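Local coordinates for protein Sqt1 (Chaetomium thermophilum, PDB 4ZOY) that probably acts as a dedicated WD40-repeat chaperone in ribosome biogenesis, capturing a nascent ribosomal protein while it is still being translated, at residues 165-170 against 185-190. Sequence-based numbering, arbitrary orientation.
Sequences SVWVFT and SYFLHT
W167 and S185 face each other across the outer two strands of a WD40 beta-propeller blade, where strand 166-171 pairs antiparallel with the outermost strand, 180-186. They form a non-hydrogen-bonded pair, and the small serine suits its place: its CB sits over one face of the indole in a CH-pi contact, 3.5 Å from the centroid of the six-membered ring. F187, just past the strand, brings its ring against the same indole, CZ lying 3.7 Å from W167 CZ2 with the ring planes at 90°. On the same side of the phenyl, CD1 rests obliquely against S165 CB, 3.5 Å away, so F187 spans S165 and W167.

One residue along, V166 and Y186 make the hydrogen-bonded pair. Y186 N gives a nearly straight bond to V166 O (2.7 Å, 174°), and V166 N answers to Y186 O at 3.0 Å. Their side chains share the sheet face opposite W167 and S185; beta-branched V166 fits between blades, its CG2 meeting the edge of the H189 imidazole and its side chain touching L205 and T207 of the next blade. H189, on the connection into that blade, has both nitrogens engaged there, NE2 with T207 and ND1 with S213, while Y186 stacks on Y217.

An alanine in place of W167 would probably leave S185 CB and F187 CZ without their aromatic partner and open a gap on this face. With W167 CG anti to the carbonyl carbon (chi1 -64°), the indole starts out beside the backbone N; the ring is then held at its edge by S165 OG, which also bonds D163 and lies almost in the ring plane as it accepts the hydrogen bond from W167 NE1 at 2.8 Å.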
loop_
_atom_site.group_PDB
_atom_site.type_symbol
_atom_site.label_atom_id
_atom_site.label_comp_id
_atom_site.label_asym_id
_atom_site.label_seq_id
_atom_site.Cartn_x
_atom_site.Cartn_y
_atom_site.Cartn_z
ATOM N N SER A 165 -2.184 16.149 -7.664
ATOM C CA SER A 165 -1.816 16.823 -6.420
ATOM C C SER A 165 -1.564 15.832 -5.287
ATOM O O SER A 165 -2.075 14.713 -5.278
ATOM C CB SER A 165 -2.885 17.854 -6.010
ATOM O OG SER A 165 -4.064 17.248 -5.522
ATOM N N VAL A 166 -0.737 16.267 -4.344
ATOM C CA VAL A 166 -0.403 15.489 -3.174
ATOM C C VAL A 166 -0.639 16.376 -1.969
ATOM O O VAL A 166 -0.111 17.488 -1.902
ATOM C CB VAL A 166 1.048 14.997 -3.226
ATOM C CG1 VAL A 166 1.442 14.350 -1.906
ATOM C CG2 VAL A 166 1.224 14.029 -4.395
ATOM N N TRP A 167 -1.462 15.892 -1.042
ATOM C CA TRP A 167 -1.834 16.634 0.157
ATOM C C TRP A 167 -1.337 15.920 1.400
ATOM O O TRP A 167 -1.418 14.689 1.498
ATOM C CB TRP A 167 -3.357 16.807 0.218
ATOM C CG TRP A 167 -3.895 17.634 -0.909
ATOM C CD1 TRP A 167 -3.985 17.272 -2.227
ATOM C CD2 TRP A 167 -4.407 18.973 -0.825
ATOM N NE1 TRP A 167 -4.510 18.305 -2.964
ATOM C CE2 TRP A 167 -4.784 19.356 -2.127
ATOM C CE3 TRP A 167 -4.589 19.878 0.228
ATOM C CZ2 TRP A 167 -5.326 20.616 -2.411
ATOM C CZ3 TRP A 167 -5.133 21.126 -0.055
ATOM C CH2 TRP A 167 -5.495 21.479 -1.361
ATOM N N VAL A 168 -0.819 16.684 2.356
ATOM C CA VAL A 168 -0.450 16.139 3.648
ATOM C C VAL A 168 -1.269 16.840 4.726
ATOM O O VAL A 168 -1.252 18.066 4.809
ATOM C CB VAL A 168 1.063 16.307 3.931
ATOM C CG1 VAL A 168 1.413 15.712 5.280
ATOM C CG2 VAL A 168 1.888 15.655 2.811
ATOM N N PHE A 169 -2.001 16.060 5.517
ATOM C CA PHE A 169 -2.871 16.601 6.556
ATOM C C PHE A 169 -2.429 16.109 7.908
ATOM O O PHE A 169 -1.960 14.974 8.037
ATOM C CB PHE A 169 -4.334 16.171 6.363
ATOM C CG PHE A 169 -4.936 16.583 5.066
ATOM C CD1 PHE A 169 -5.484 17.850 4.913
ATOM C CD2 PHE A 169 -4.990 15.697 3.991
ATOM C CE1 PHE A 169 -6.064 18.237 3.705
ATOM C CE2 PHE A 169 -5.564 16.075 2.791
ATOM C CZ PHE A 169 -6.105 17.351 2.640
ATOM N N THR A 170 -2.626 16.937 8.934
ATOM C CA THR A 170 -2.445 16.459 10.293
ATOM C C THR A 170 -3.769 16.579 11.043
ATOM O O THR A 170 -4.462 17.586 10.934
ATOM C CB THR A 170 -1.310 17.213 11.008
ATOM O OG1 THR A 170 -0.068 16.823 10.409
ATOM C CG2 THR A 170 -1.264 16.839 12.469
ATOM N N SER A 185 0.350 21.091 0.377
ATOM C CA SER A 185 -0.427 20.777 -0.815
ATOM C C SER A 185 0.475 21.023 -2.014
ATOM O O SER A 185 0.865 22.161 -2.291
ATOM C CB SER A 185 -1.708 21.612 -0.904
ATOM O OG SER A 185 -1.409 22.994 -1.032
ATOM N N TYR A 186 0.827 19.945 -2.704
ATOM C CA TYR A 186 1.768 19.997 -3.814
ATOM C C TYR A 186 1.080 19.770 -5.144
ATOM O O TYR A 186 0.181 18.929 -5.241
ATOM C CB TYR A 186 2.845 18.936 -3.664
ATOM C CG TYR A 186 3.684 19.009 -2.419
ATOM C CD1 TYR A 186 4.627 20.018 -2.247
ATOM C CD2 TYR A 186 3.570 18.037 -1.431
ATOM C CE1 TYR A 186 5.413 20.069 -1.108
ATOM C CE2 TYR A 186 4.350 18.077 -0.301
ATOM C CZ TYR A 186 5.277 19.093 -0.146
ATOM O OH TYR A 186 6.061 19.110 0.985
ATOM N N PHE A 187 1.520 20.493 -6.169
ATOM C CA PHE A 187 0.915 20.423 -7.491
ATOM C C PHE A 187 1.976 20.288 -8.568
ATOM O O PHE A 187 1.951 20.988 -9.582
ATOM C CB PHE A 187 0.049 21.668 -7.740
ATOM C CG PHE A 187 -0.979 21.893 -6.675
ATOM C CD1 PHE A 187 -2.197 21.235 -6.724
ATOM C CD2 PHE A 187 -0.719 22.739 -5.612
ATOM C CE1 PHE A 187 -3.141 21.423 -5.732
ATOM C CE2 PHE A 187 -1.663 22.933 -4.618
ATOM C CZ PHE A 187 -2.872 22.271 -4.679
ATOM N N LEU A 188 2.907 19.373 -8.351
ATOM C CA LEU A 188 4.032 19.202 -9.264
ATOM C C LEU A 188 3.755 18.176 -10.362
ATOM O O LEU A 188 4.117 18.408 -11.513
ATOM C CB LEU A 188 5.296 18.828 -8.486
ATOM C CG LEU A 188 5.792 19.916 -7.525
ATOM C CD1 LEU A 188 7.097 19.518 -6.870
ATOM C CD2 LEU A 188 5.941 21.246 -8.244
ATOM N N HIS A 189 3.134 17.042 -10.026
ATOM C CA HIS A 189 2.715 16.096 -11.066
ATOM C C HIS A 189 1.699 16.769 -11.983
ATOM O O HIS A 189 0.901 17.576 -11.516
ATOM C CB HIS A 189 2.075 14.835 -10.482
ATOM C CG HIS A 189 2.969 14.022 -9.595
ATOM N ND1 HIS A 189 4.187 13.522 -9.997
ATOM C CD2 HIS A 189 2.772 13.565 -8.337
ATOM C CE1 HIS A 189 4.714 12.807 -9.016
ATOM N NE2 HIS A 189 3.873 12.817 -7.999
ATOM N N THR A 190 1.712 16.414 -13.266
ATOM C CA THR A 190 0.779 16.996 -14.239
ATOM C C THR A 190 -0.257 15.988 -14.736
ATOM O O THR A 190 -1.113 16.321 -15.556
ATOM C CB THR A 190 1.516 17.585 -15.471
ATOM O OG1 THR A 190 1.996 16.528 -16.311
ATOM C CG2 THR A 190 2.677 18.458 -15.041
#